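PDB 1JOV: HI1317 from Haemophilus influenzae, which probably catalyses the interconversion of the alpha and beta anomers of D-glucose 6-phosphate. Local coordinates for residues R185-N190 against L225-K231; T151-I155 against R211-L215; P74-P78 against F137-G141; A145-L149 against A250-L256; L9-L13 against L98-I103. One frame throughout, in Å; residues are numbered along the deposited sequence.

Overall arrangement
Contacts 2, 3 and 4 are buried and contact 1 partly so, whereas contact 5 lies at the surface, its centre about 37 Å from that of contact 1. Contacts 2 and 3 join facing sheets through side chains; contact 2 adds an arginine bond, contact 3 a tyrosine-histidine bond. Contact 4 is a backbone-bonded strand pair on the first half of strand 145-154, whose later half serves contact 2. It touches contact 3 through the backbone pairs Cys76 with Ala148 and Pro78 with Gln146. Contact 1 folds a loop over the end of strand 222-227 in the same sheet, using a tryptophan face and one weak bond. Contact 5, mostly apolar, brings an N-terminal hairpin against edge strand 97-104.

Contact 1 of 5, residues R185-N190 against L225-K231; sequences RHISEN and LWNPWHK
The backbone O of Asn227 is approached twice by Asn190. ND2 of Asn190 gives Asn227 O a weak, bent hydrogen bond of 2.8 Å, and CA of Asn190 adds a CH...O contact to that oxygen. With its CG anti to the backbone N (chi1 -180°), the Asn190 side chain reaches across to the turn, where OD1 meets Lys231 CD at 3.2 Å. The turn, type II' from Pro228 to Lys231, follows on strand 222-227, whose Trp226 lies close to the predicted active-site residues His150 and Glu248, and is braced by an Asx turn, Trp229 N bonding to Asn227 OD1 at 2.9 Å. It presents the Trp229 indole flat against the loop: CA of Glu189 sits over the five-membered ring, 3.5 Å from its centroid in a CH-pi contact, and Ser188 C lies over the same face nearer the rim. Ile187 CD1 and Leu225 CD2 meet tip to tip at 4.1 Å, while Ile187 CG2 touches Asn227 CB at 4.0 Å. Arg185 NH1 is hydrogen-bonded to Tyr195 OH.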
# COMPACT_ATOMS: atom_id res chain seq x y z
N ARG A 185 -17.24 4.10 -10.46
CA ARG A 185 -16.34 4.43 -11.55
C ARG A 185 -15.79 3.13 -12.01
O ARG A 185 -15.58 2.24 -11.20
CB ARG A 185 -15.15 5.30 -11.07
CG ARG A 185 -14.23 5.70 -12.20
CD ARG A 185 -14.09 7.22 -12.35
NE ARG A 185 -13.19 7.62 -13.41
CZ ARG A 185 -12.17 8.44 -13.24
NH1 ARG A 185 -11.88 8.92 -12.01
NH2 ARG A 185 -11.44 8.78 -14.28
N HIS A 186 -15.53 3.04 -13.31
CA HIS A 186 -14.93 1.87 -13.90
C HIS A 186 -13.71 2.44 -14.57
O HIS A 186 -13.60 3.65 -14.72
CB HIS A 186 -15.90 1.20 -14.89
CG HIS A 186 -15.98 1.86 -16.22
ND1 HIS A 186 -15.82 1.18 -17.41
CD2 HIS A 186 -16.24 3.15 -16.57
CE1 HIS A 186 -15.97 2.01 -18.42
NE2 HIS A 186 -16.22 3.22 -17.94
N ILE A 187 -12.77 1.57 -14.91
CA ILE A 187 -11.49 1.96 -15.49
C ILE A 187 -11.35 1.37 -16.88
O ILE A 187 -11.25 0.16 -17.05
CB ILE A 187 -10.37 1.38 -14.55
CG1 ILE A 187 -10.70 1.65 -13.07
CG2 ILE A 187 -9.00 1.86 -14.93
CD1 ILE A 187 -10.32 3.03 -12.62
N SER A 188 -11.24 2.25 -17.86
CA SER A 188 -11.19 1.85 -19.25
C SER A 188 -10.14 2.62 -19.93
O SER A 188 -10.21 2.81 -21.14
CB SER A 188 -12.51 2.23 -19.85
OG SER A 188 -12.77 3.60 -19.64
N GLU A 189 -9.18 3.08 -19.15
CA GLU A 189 -8.12 3.89 -19.67
C GLU A 189 -7.21 4.31 -18.53
O GLU A 189 -7.52 4.03 -17.39
CB GLU A 189 -8.66 5.10 -20.39
CG GLU A 189 -9.07 6.20 -19.43
CD GLU A 189 -9.56 7.42 -20.15
OE1 GLU A 189 -10.77 7.46 -20.42
OE2 GLU A 189 -8.73 8.30 -20.45
N ASN A 190 -6.10 4.93 -18.85
CA ASN A 190 -5.15 5.49 -17.87
C ASN A 190 -5.82 6.51 -16.98
O ASN A 190 -6.30 7.55 -17.47
CB ASN A 190 -3.97 6.12 -18.55
CG ASN A 190 -2.96 6.70 -17.63
OD1 ASN A 190 -2.03 7.37 -18.10
ND2 ASN A 190 -3.08 6.41 -16.31
N LEU A 225 -6.66 7.61 -7.22
CA LEU A 225 -7.09 6.40 -7.92
C LEU A 225 -6.19 6.34 -9.11
O LEU A 225 -6.10 7.33 -9.84
CB LEU A 225 -8.53 6.53 -8.35
CG LEU A 225 -9.13 5.32 -9.07
CD1 LEU A 225 -9.22 4.11 -8.17
CD2 LEU A 225 -10.55 5.75 -9.55
N TRP A 226 -5.48 5.20 -9.31
CA TRP A 226 -4.45 5.13 -10.36
C TRP A 226 -4.32 3.75 -11.04
O TRP A 226 -4.23 2.75 -10.38
CB TRP A 226 -3.07 5.42 -9.83
CG TRP A 226 -1.96 5.29 -10.82
CD1 TRP A 226 -1.81 5.98 -12.01
CD2 TRP A 226 -0.89 4.32 -10.78
NE1 TRP A 226 -0.67 5.56 -12.66
CE2 TRP A 226 -0.07 4.56 -11.91
CE3 TRP A 226 -0.47 3.35 -9.84
CZ2 TRP A 226 1.06 3.80 -12.17
CZ3 TRP A 226 0.66 2.58 -10.11
CH2 TRP A 226 1.44 2.83 -11.23
N ASN A 227 -4.25 3.74 -12.39
CA ASN A 227 -4.01 2.54 -13.22
C ASN A 227 -3.28 3.06 -14.45
O ASN A 227 -3.78 3.96 -15.11
CB ASN A 227 -5.30 1.75 -13.54
CG ASN A 227 -5.02 0.42 -14.30
OD1 ASN A 227 -4.52 0.47 -15.45
ND2 ASN A 227 -5.20 -0.73 -13.63
N PRO A 228 -2.07 2.61 -14.69
CA PRO A 228 -1.24 3.18 -15.73
C PRO A 228 -1.74 2.77 -17.14
O PRO A 228 -1.32 3.34 -18.16
CB PRO A 228 0.14 2.55 -15.46
CG PRO A 228 -0.16 1.25 -14.80
CD PRO A 228 -1.40 1.49 -14.02
N TRP A 229 -2.56 1.74 -17.18
CA TRP A 229 -3.19 1.28 -18.41
C TRP A 229 -2.06 0.96 -19.42
O TRP A 229 -1.28 0.03 -19.19
CB TRP A 229 -4.25 2.31 -18.88
CG TRP A 229 -5.17 1.81 -19.96
CD1 TRP A 229 -5.01 2.01 -21.30
CD2 TRP A 229 -6.36 1.02 -19.80
NE1 TRP A 229 -6.02 1.40 -22.00
CE2 TRP A 229 -6.88 0.82 -21.11
CE3 TRP A 229 -7.05 0.48 -18.70
CZ2 TRP A 229 -7.98 0.05 -21.35
CZ3 TRP A 229 -8.21 -0.25 -18.95
CH2 TRP A 229 -8.65 -0.46 -20.27
N HIS A 230 -1.94 1.71 -20.52
CA HIS A 230 -0.89 1.35 -21.51
C HIS A 230 0.49 1.98 -21.37
O HIS A 230 1.40 1.64 -22.12
CB HIS A 230 -1.39 1.55 -22.93
CG HIS A 230 -2.27 0.44 -23.40
ND1 HIS A 230 -2.72 0.36 -24.70
CD2 HIS A 230 -2.71 -0.67 -22.77
CE1 HIS A 230 -3.44 -0.73 -24.84
NE2 HIS A 230 -3.46 -1.37 -23.68
N LYS A 231 0.68 2.92 -20.40
CA LYS A 231 2.00 3.57 -20.23
C LYS A 231 3.00 2.58 -19.75
O LYS A 231 2.73 1.76 -18.86
CB LYS A 231 1.98 4.68 -19.19
CG LYS A 231 1.16 5.90 -19.56
CD LYS A 231 1.12 6.91 -18.42
CE LYS A 231 2.05 8.07 -18.68
NZ LYS A 231 2.05 9.04 -17.55

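Contact 2 of 5, residues T151-I155 against R211-L215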
# COMPACT_ATOMS: atom_id res chain seq x y z
N THR A 151 -1.56 1.84 -1.96
CA THR A 151 -1.99 0.42 -2.03
C THR A 151 -2.31 -0.09 -3.45
O THR A 151 -3.13 0.49 -4.16
CB THR A 151 -3.23 0.22 -1.12
OG1 THR A 151 -2.98 0.84 0.17
CG2 THR A 151 -3.56 -1.37 -0.89
N TYR A 152 -1.64 -1.19 -3.77
CA TYR A 152 -1.91 -1.89 -5.05
C TYR A 152 -2.76 -3.07 -4.76
O TYR A 152 -2.34 -4.09 -4.13
CB TYR A 152 -0.62 -2.40 -5.78
CG TYR A 152 0.35 -1.42 -6.25
CD1 TYR A 152 1.18 -0.68 -5.39
CD2 TYR A 152 0.60 -1.31 -7.61
CE1 TYR A 152 2.14 0.24 -5.91
CE2 TYR A 152 1.52 -0.42 -8.11
CZ TYR A 152 2.31 0.33 -7.29
OH TYR A 152 3.26 1.18 -7.82
N PHE A 153 -4.02 -2.96 -5.25
CA PHE A 153 -4.97 -4.06 -5.01
C PHE A 153 -4.96 -5.05 -6.18
O PHE A 153 -4.72 -4.66 -7.33
CB PHE A 153 -6.39 -3.56 -4.82
CG PHE A 153 -6.53 -2.73 -3.63
CD1 PHE A 153 -6.66 -3.32 -2.40
CD2 PHE A 153 -6.50 -1.36 -3.75
CE1 PHE A 153 -6.76 -2.49 -1.22
CE2 PHE A 153 -6.57 -0.58 -2.68
CZ PHE A 153 -6.77 -1.12 -1.38
N ASN A 154 -5.00 -6.33 -5.84
CA ASN A 154 -4.93 -7.42 -6.79
C ASN A 154 -6.40 -7.69 -7.30
O ASN A 154 -7.30 -7.98 -6.49
CB ASN A 154 -4.40 -8.67 -6.04
CG ASN A 154 -4.09 -9.88 -6.97
OD1 ASN A 154 -3.62 -9.74 -8.10
ND2 ASN A 154 -4.30 -11.08 -6.43
N ILE A 155 -6.57 -7.71 -8.62
CA ILE A 155 -7.92 -7.92 -9.16
C ILE A 155 -7.87 -8.88 -10.35
O ILE A 155 -6.81 -9.02 -10.98
CB ILE A 155 -8.49 -6.57 -9.61
CG1 ILE A 155 -7.50 -5.88 -10.52
CG2 ILE A 155 -8.88 -5.67 -8.43
CD1 ILE A 155 -8.03 -4.92 -11.42
N ARG A 211 -15.42 -10.72 -5.76
CA ARG A 211 -15.30 -10.32 -4.38
C ARG A 211 -15.36 -8.80 -4.29
O ARG A 211 -15.27 -8.11 -5.31
CB ARG A 211 -13.99 -10.76 -3.77
CG ARG A 211 -12.74 -10.09 -4.34
CD ARG A 211 -11.45 -10.91 -4.08
NE ARG A 211 -10.20 -10.22 -4.43
CZ ARG A 211 -8.99 -10.56 -3.97
NH1 ARG A 211 -8.86 -11.60 -3.15
NH2 ARG A 211 -7.91 -9.87 -4.34
N THR A 212 -15.49 -8.26 -3.08
CA THR A 212 -15.40 -6.84 -2.89
C THR A 212 -14.32 -6.53 -1.88
O THR A 212 -14.36 -7.08 -0.79
CB THR A 212 -16.69 -6.36 -2.27
OG1 THR A 212 -17.69 -6.44 -3.28
CG2 THR A 212 -16.66 -4.86 -2.00
N ILE A 213 -13.43 -5.64 -2.25
CA ILE A 213 -12.41 -5.18 -1.32
C ILE A 213 -12.96 -3.92 -0.68
O ILE A 213 -13.08 -2.88 -1.34
CB ILE A 213 -11.08 -4.91 -2.05
CG1 ILE A 213 -10.52 -6.17 -2.70
CG2 ILE A 213 -10.06 -4.29 -1.11
CD1 ILE A 213 -9.12 -6.01 -3.24
N ALA A 214 -13.29 -4.01 0.61
CA ALA A 214 -13.86 -2.81 1.28
C ALA A 214 -12.76 -2.01 2.00
O ALA A 214 -11.92 -2.64 2.63
CB ALA A 214 -14.88 -3.24 2.26
N LEU A 215 -12.81 -0.68 1.94
CA LEU A 215 -11.73 0.15 2.56
C LEU A 215 -12.30 1.14 3.54
O LEU A 215 -13.21 1.92 3.18
CB LEU A 215 -10.90 0.91 1.52
CG LEU A 215 -10.32 0.01 0.48
CD1 LEU A 215 -9.68 0.70 -0.60
CD2 LEU A 215 -9.46 -1.10 1.17
O HOH W 1 -10.10 -8.22 -6.30
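Arg211 opens the contact by sending its guanidinium across to the backbone O of Asn154. Its chain leaves CA with CG between the backbone N and the carbonyl carbon (chi1 67°), then runs extended to NE. NH2 donates to Asn154 O at 2.9 Å with an N-H...O angle of 150°, the oxygen lying near the guanidinium plane. A water joins the same two groups a second time, accepting from Arg211 NE at 2.7 Å and donating to Asn154 O at 2.8 Å. NH1 and NH2 have further partners in the backbone oxygens of Gln52 and Asp53, and Asp53 O also takes the Asn154 ND2.

Two residues on, Ile213 crosses Phe153 obliquely, its CD1 3.7 Å from Phe153 CD1 and its CG2 near both CD1 and CE1 of the ring. Leu215 and Phe153 point at each other from opposite directions, and both leucine methyls close on the tip of the ring, Leu215 CD1 3.5 Å and CD2 3.7 Å from Phe153 CZ.

The strands run nearly antiparallel, at 157°, with axes 9.7 Å apart: they belong to two facing sheets of the galactose-mutarotase-like beta-sandwich, and their link is through side chains. Asn154 O, gripped by arginine and water together, gives this apolar interface a polar border; with Gln52 O and Asp53 O it probably fixes the orientation of the guanidinium.

Contact 3 of 5, residues P74-P78 against F137-G141; sequences PICYP and FTHYG
The polar link is a single short hydrogen bond, 2.6 Å between Tyr77 OH and His139 ND1. Each atom lies near the plane of the other's ring, although the two ring planes are turned by 65°. The Tyr77 CG is anti to the backbone N (chi1 172°), which carries the phenol across to the histidine; His139 NE2 has a weak bond to Glu143 O at its other end.

Aromatic contact comes from Phe137. Its CZ stands over one face of the Tyr77 ring, offset toward the rim and 3.2 Å from Tyr77 CD1. The two planes meet obliquely at 59°, with centroids 4.7 Å apart. Pro78, which follows a cis peptide bond, covers the opposite face of the tyrosine with its CB, so the ring is held between the proline and the phenylalanine.

The aliphatic contribution is Ile75, whose CG2 touches Phe137 CD1 and CE1, both at 3.5 Å. Trp96 and Leu262 also touch Phe137.

Tyr77, Phe137 and His139 thus form an aromatic cluster between edge strand 75-76 of one sheet and strand 133-139 of the facing sheet, part of the buried interior of the aldose 1-epimerase beta-sandwich.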
# COMPACT_ATOMS: atom_id res chain seq x y z
N PRO A 74 3.43 0.63 -0.69
CA PRO A 74 4.59 1.50 -0.53
C PRO A 74 4.16 2.70 0.33
O PRO A 74 3.02 3.21 0.21
CB PRO A 74 4.89 2.08 -1.94
CG PRO A 74 4.12 1.14 -2.89
CD PRO A 74 2.88 0.53 -2.07
N ILE A 75 5.06 3.15 1.13
CA ILE A 75 4.88 4.33 1.98
C ILE A 75 5.50 5.53 1.30
O ILE A 75 6.75 5.49 1.12
CB ILE A 75 5.60 4.06 3.35
CG1 ILE A 75 5.14 2.77 4.12
CG2 ILE A 75 5.55 5.30 4.30
CD1 ILE A 75 3.71 2.88 4.44
N CYS A 76 4.67 6.44 0.78
CA CYS A 76 5.24 7.66 0.17
C CYS A 76 5.40 8.71 1.25
O CYS A 76 4.38 9.04 1.89
CB CYS A 76 4.27 8.13 -0.91
SG CYS A 76 3.83 6.80 -2.06
N TYR A 77 6.59 9.20 1.48
CA TYR A 77 6.88 10.10 2.59
C TYR A 77 8.32 10.55 2.47
O TYR A 77 9.13 9.68 2.15
CB TYR A 77 6.69 9.28 3.90
CG TYR A 77 7.13 9.99 5.11
CD1 TYR A 77 6.29 10.91 5.78
CD2 TYR A 77 8.38 9.75 5.67
CE1 TYR A 77 6.72 11.50 6.96
CE2 TYR A 77 8.81 10.35 6.78
CZ TYR A 77 7.96 11.26 7.49
OH TYR A 77 8.39 11.90 8.66
N PRO A 78 8.63 11.81 2.76
CA PRO A 78 7.72 12.88 3.25
C PRO A 78 7.16 13.81 2.18
O PRO A 78 6.67 14.90 2.51
CB PRO A 78 8.64 13.66 4.21
CG PRO A 78 10.05 13.64 3.46
CD PRO A 78 10.04 12.25 2.82
N PHE A 137 0.34 4.58 9.41
CA PHE A 137 1.62 5.23 9.30
C PHE A 137 1.62 6.48 10.20
O PHE A 137 0.66 7.22 10.15
CB PHE A 137 1.94 5.70 7.84
CG PHE A 137 3.13 6.62 7.68
CD1 PHE A 137 4.40 6.09 7.50
CD2 PHE A 137 3.02 8.00 7.77
CE1 PHE A 137 5.53 6.92 7.40
CE2 PHE A 137 4.12 8.85 7.67
CZ PHE A 137 5.40 8.32 7.49
N THR A 138 2.66 6.72 11.01
CA THR A 138 2.75 7.92 11.84
C THR A 138 4.06 8.56 11.55
O THR A 138 5.14 7.92 11.54
CB THR A 138 2.74 7.56 13.36
OG1 THR A 138 1.56 6.74 13.60
CG2 THR A 138 2.62 8.90 14.20
N HIS A 139 3.98 9.87 11.51
CA HIS A 139 5.09 10.77 11.25
C HIS A 139 5.67 11.39 12.52
O HIS A 139 4.92 11.97 13.27
CB HIS A 139 4.43 11.90 10.42
CG HIS A 139 5.21 13.15 10.29
ND1 HIS A 139 6.53 13.21 9.90
CD2 HIS A 139 4.81 14.44 10.45
CE1 HIS A 139 6.89 14.49 9.80
NE2 HIS A 139 5.89 15.24 10.19
N TYR A 140 6.98 11.27 12.72
CA TYR A 140 7.63 11.89 13.84
C TYR A 140 8.70 12.86 13.38
O TYR A 140 9.67 13.15 14.10
CB TYR A 140 8.25 10.83 14.75
CG TYR A 140 7.15 10.01 15.44
CD1 TYR A 140 6.28 10.58 16.35
CD2 TYR A 140 7.04 8.67 15.16
CE1 TYR A 140 5.29 9.77 16.94
CE2 TYR A 140 6.09 7.87 15.73
CZ TYR A 140 5.20 8.41 16.61
OH TYR A 140 4.22 7.63 17.19
N GLY A 141 8.52 13.34 12.14
CA GLY A 141 9.43 14.19 11.43
C GLY A 141 9.70 15.57 11.96
O GLY A 141 9.15 16.00 12.97

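Contact 4 of 5, residues A145-L149 against A250-L256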
# COMPACT_ATOMS: atom_id res chain seq x y z
N ALA A 145 4.68 17.18 6.71
CA ALA A 145 4.94 16.22 5.64
C ALA A 145 3.71 15.76 4.89
O ALA A 145 2.58 15.78 5.43
CB ALA A 145 5.66 15.01 6.19
N GLN A 146 3.92 15.30 3.68
CA GLN A 146 2.89 14.57 2.96
C GLN A 146 3.15 13.08 3.15
O GLN A 146 4.27 12.67 3.40
CB GLN A 146 3.00 14.86 1.48
CG GLN A 146 2.87 16.34 1.08
CD GLN A 146 3.09 16.49 -0.43
OE1 GLN A 146 4.23 16.29 -0.91
NE2 GLN A 146 2.07 16.96 -1.16
N ALA A 147 2.09 12.27 3.05
CA ALA A 147 2.31 10.84 3.09
C ALA A 147 1.21 10.17 2.32
O ALA A 147 0.10 10.73 2.08
CB ALA A 147 2.31 10.38 4.51
N ALA A 148 1.43 8.94 1.92
CA ALA A 148 0.41 8.19 1.22
C ALA A 148 0.74 6.72 1.36
O ALA A 148 1.90 6.32 1.33
CB ALA A 148 0.32 8.57 -0.25
N LEU A 149 -0.29 5.92 1.50
CA LEU A 149 -0.27 4.48 1.53
C LEU A 149 -0.69 4.12 0.12
O LEU A 149 -1.88 4.13 -0.18
CB LEU A 149 -1.14 3.87 2.60
CG LEU A 149 -1.10 4.61 3.94
CD1 LEU A 149 -2.23 4.14 4.85
CD2 LEU A 149 0.24 4.43 4.61
N ALA A 250 -4.33 9.06 1.38
CA ALA A 250 -3.31 10.07 1.26
C ALA A 250 -3.52 11.39 2.02
O ALA A 250 -4.64 11.73 2.32
CB ALA A 250 -3.11 10.48 -0.18
N ARG A 251 -2.43 12.06 2.32
CA ARG A 251 -2.39 13.37 2.98
C ARG A 251 -1.48 14.15 2.06
O ARG A 251 -0.24 14.18 2.25
CB ARG A 251 -1.91 13.27 4.43
CG ARG A 251 -3.00 12.71 5.38
CD ARG A 251 -4.02 13.88 5.77
NE ARG A 251 -3.44 14.79 6.75
CZ ARG A 251 -3.51 14.61 8.03
NH1 ARG A 251 -4.07 13.59 8.46
NH2 ARG A 251 -2.95 15.46 8.90
N ILE A 252 -2.09 14.77 1.05
CA ILE A 252 -1.33 15.48 0.04
C ILE A 252 -1.41 17.01 0.24
O ILE A 252 -0.36 17.71 0.18
CB ILE A 252 -1.84 15.09 -1.40
CG1 ILE A 252 -1.51 13.62 -1.75
CG2 ILE A 252 -1.27 15.96 -2.43
CD1 ILE A 252 -2.29 13.05 -2.92
N HIS A 253 -2.66 17.49 0.38
CA HIS A 253 -2.85 18.95 0.55
C HIS A 253 -3.09 19.31 2.04
O HIS A 253 -2.90 20.48 2.39
CB HIS A 253 -4.04 19.43 -0.30
CG HIS A 253 -3.88 19.17 -1.76
ND1 HIS A 253 -2.74 19.56 -2.43
CD2 HIS A 253 -4.62 18.47 -2.63
CE1 HIS A 253 -2.83 19.16 -3.69
NE2 HIS A 253 -3.97 18.51 -3.84
N HIS A 254 -3.46 18.35 2.86
CA HIS A 254 -3.57 18.56 4.29
C HIS A 254 -2.33 17.87 4.81
O HIS A 254 -2.25 16.66 4.81
CB HIS A 254 -4.86 18.00 4.86
CG HIS A 254 -5.01 18.29 6.38
ND1 HIS A 254 -4.61 19.49 6.94
CD2 HIS A 254 -5.49 17.53 7.39
CE1 HIS A 254 -4.82 19.45 8.24
NE2 HIS A 254 -5.34 18.28 8.55
N LEU A 255 -1.33 18.66 5.27
CA LEU A 255 -0.06 18.03 5.74
C LEU A 255 -0.18 17.29 7.03
O LEU A 255 -1.18 17.48 7.77
CB LEU A 255 0.99 19.08 5.87
CG LEU A 255 1.37 19.81 4.56
CD1 LEU A 255 2.60 20.76 4.75
CD2 LEU A 255 1.61 18.85 3.45
N LEU A 256 0.82 16.42 7.33
CA LEU A 256 0.87 15.73 8.61
C LEU A 256 1.84 16.43 9.50
O LEU A 256 2.98 16.77 9.06
CB LEU A 256 1.43 14.31 8.45
CG LEU A 256 0.47 13.38 7.81
CD1 LEU A 256 1.22 12.09 7.28
CD2 LEU A 256 -0.60 12.87 8.79
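Gln146 reaches across to the corner of the other segment. Its CG is anti to the carbonyl carbon (chi1 -59°) and its chain is extended beyond, so that NE2 donates to Ile252 O at 2.9 Å in an almost straight bond (168°), with the oxygen close to the amide plane. Its OE1 is taken by the backbone N of Phe80. Gln146 CG passes the Leu255 side chain at an angle, 3.7 Å from CD2.

The small side chains alternate between faces. Ala148 and Ala250, a non-hydrogen-bonded antiparallel pair, set their CB atoms 3.9 Å apart on one face. On the other, Ala147 CB presses against Leu256 CD1 at 3.4 Å, a tight fit. Ala145 with Leu256 and Ala147 with Arg251 are hydrogen-bonded pairs, among them Leu256 N to Ala145 O at 2.7 Å.

Arg251 starts on the Ala147 face but bends at chi2 and chi3, curling back over its own corner. NE donates to His254 O at 2.9 Å and NH2 to Leu255 O at 2.9 Å, both from above the carbonyl planes. His254 CD2 and Leu256 CD2 cover opposite faces of its guanidinium. NH1 bonds to Asn219 O, and Glu260 supplies a salt bridge.

His150 and Glu248, the predicted active-site residues, lie on these two strands just beyond the Ala148-Ala250 pair; at the corner, Arg251 binds the His254 and Leu255 carbonyls while the nearby carboxylate probably balances its charge.

Contact 5 of 5, residues L9-L13 against L98-I103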
# COMPACT_ATOMS: atom_id res chain seq x y z
N LEU A 9 11.67 -16.17 13.79
CA LEU A 9 11.33 -15.41 14.98
C LEU A 9 10.38 -16.22 15.87
O LEU A 9 10.63 -16.37 17.10
CB LEU A 9 10.76 -14.00 14.68
CG LEU A 9 11.65 -13.01 13.94
CD1 LEU A 9 11.80 -13.43 12.45
CD2 LEU A 9 10.98 -11.65 14.05
N THR A 10 9.29 -16.72 15.27
CA THR A 10 8.39 -17.70 15.94
C THR A 10 8.02 -18.73 14.89
O THR A 10 8.39 -18.55 13.73
CB THR A 10 7.08 -17.07 16.49
OG1 THR A 10 6.14 -16.92 15.40
CG2 THR A 10 7.36 -15.72 17.14
N PRO A 11 7.30 -19.79 15.25
CA PRO A 11 6.86 -20.78 14.25
C PRO A 11 6.00 -20.15 13.18
O PRO A 11 6.01 -20.71 12.07
CB PRO A 11 6.02 -21.80 15.08
CG PRO A 11 6.59 -21.68 16.47
CD PRO A 11 6.89 -20.17 16.63
N GLU A 12 5.34 -19.03 13.48
CA GLU A 12 4.45 -18.40 12.53
C GLU A 12 5.09 -17.20 11.81
O GLU A 12 4.50 -16.69 10.85
CB GLU A 12 3.18 -18.00 13.27
CG GLU A 12 2.47 -19.30 13.77
CD GLU A 12 1.37 -19.07 14.75
OE1 GLU A 12 1.62 -18.26 15.66
OE2 GLU A 12 0.29 -19.69 14.60
N LEU A 13 6.33 -16.82 12.15
CA LEU A 13 6.90 -15.55 11.62
C LEU A 13 8.35 -15.76 11.29
O LEU A 13 9.17 -15.96 12.21
CB LEU A 13 6.83 -14.46 12.66
CG LEU A 13 7.07 -13.04 12.22
CD1 LEU A 13 6.17 -12.62 11.10
CD2 LEU A 13 6.85 -12.13 13.47
N LEU A 98 11.94 -4.06 12.52
CA LEU A 98 10.74 -4.64 13.17
C LEU A 98 10.96 -4.39 14.67
O LEU A 98 11.91 -4.93 15.30
CB LEU A 98 10.72 -6.13 12.91
CG LEU A 98 9.61 -6.88 13.66
CD1 LEU A 98 8.22 -6.59 13.09
CD2 LEU A 98 9.89 -8.40 13.55
N SER A 99 10.18 -3.48 15.26
CA SER A 99 10.40 -3.11 16.65
C SER A 99 9.48 -3.84 17.61
O SER A 99 9.69 -3.86 18.81
CB SER A 99 10.16 -1.60 16.72
OG SER A 99 8.97 -1.27 16.13
N HIS A 100 8.44 -4.41 17.08
CA HIS A 100 7.54 -5.20 17.91
C HIS A 100 6.68 -6.16 17.17
O HIS A 100 6.19 -5.93 16.07
CB HIS A 100 6.67 -4.19 18.64
CG HIS A 100 5.45 -4.76 19.27
ND1 HIS A 100 5.50 -5.48 20.44
CD2 HIS A 100 4.13 -4.65 18.94
CE1 HIS A 100 4.28 -5.80 20.80
NE2 HIS A 100 3.42 -5.28 19.93
N TYR A 101 6.50 -7.36 17.72
CA TYR A 101 5.54 -8.31 17.12
C TYR A 101 4.74 -8.96 18.28
O TYR A 101 5.32 -9.27 19.33
CB TYR A 101 6.25 -9.33 16.22
CG TYR A 101 7.38 -10.11 16.85
CD1 TYR A 101 8.66 -9.63 16.91
CD2 TYR A 101 7.09 -11.36 17.42
CE1 TYR A 101 9.69 -10.44 17.49
CE2 TYR A 101 8.07 -12.13 17.98
CZ TYR A 101 9.33 -11.72 18.00
OH TYR A 101 10.24 -12.54 18.62
N TYR A 102 3.40 -9.00 18.14
CA TYR A 102 2.45 -9.56 19.11
C TYR A 102 1.63 -10.60 18.35
O TYR A 102 0.89 -10.28 17.41
CB TYR A 102 1.49 -8.53 19.76
CG TYR A 102 0.37 -9.14 20.60
CD1 TYR A 102 0.57 -9.57 21.93
CD2 TYR A 102 -0.91 -9.30 20.08
CE1 TYR A 102 -0.45 -10.15 22.69
CE2 TYR A 102 -1.95 -9.86 20.83
CZ TYR A 102 -1.72 -10.29 22.13
OH TYR A 102 -2.73 -10.86 22.86
N ILE A 103 1.71 -11.80 18.82
CA ILE A 103 0.93 -12.89 18.26
C ILE A 103 -0.01 -13.55 19.25
O ILE A 103 0.39 -14.00 20.31
CB ILE A 103 1.90 -13.91 17.68
CG1 ILE A 103 2.77 -13.27 16.61
CG2 ILE A 103 1.16 -15.11 17.10
CD1 ILE A 103 3.99 -14.09 16.26
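The Tyr101 ring is met obliquely by Leu9, Thr10 and Leu13. Leu13 CD2 lies 4.0 Å from Tyr101 CB, at the root of the ring, Thr10 CG2 sits 3.8 Å from Tyr101 CE2, and Leu9 CD2 is 3.9 Å from Tyr101 CE1. The first torsion of Tyr101 (chi1 55°) places CG between the backbone N and the carbonyl carbon and brings the ring beside these three residues.

That hairpin end joins strands 3-10 and 13-18 through a type I turn from Thr10 to Leu13. A classic beta bulge sets Leu9 and Thr10 together against Leu13, whose O accepts from both backbone nitrogens. Thr10 OG1 takes the Glu12 N at 3.0 Å in an ST turn, leaving CG2 directed to the tyrosine. The opposing strand, 97-104, is the edge of a separate sheet and is met through side chains, the closest CA atoms (Glu12 and Ile103) being 8.7 Å apart.

Away from the ring, Leu9 CD2 and Leu98 CD2 meet tip to tip at 3.5 Å, close for methyls. At the other end, Ile103 CD1 approaches Thr10 OG1 at 3.7 Å, and Ile103 CG2 lies 3.5 Å from Glu12 OE1. Leu26 of strand 21-28 packs on Leu13, and His28 touches both Glu12 and Ile103.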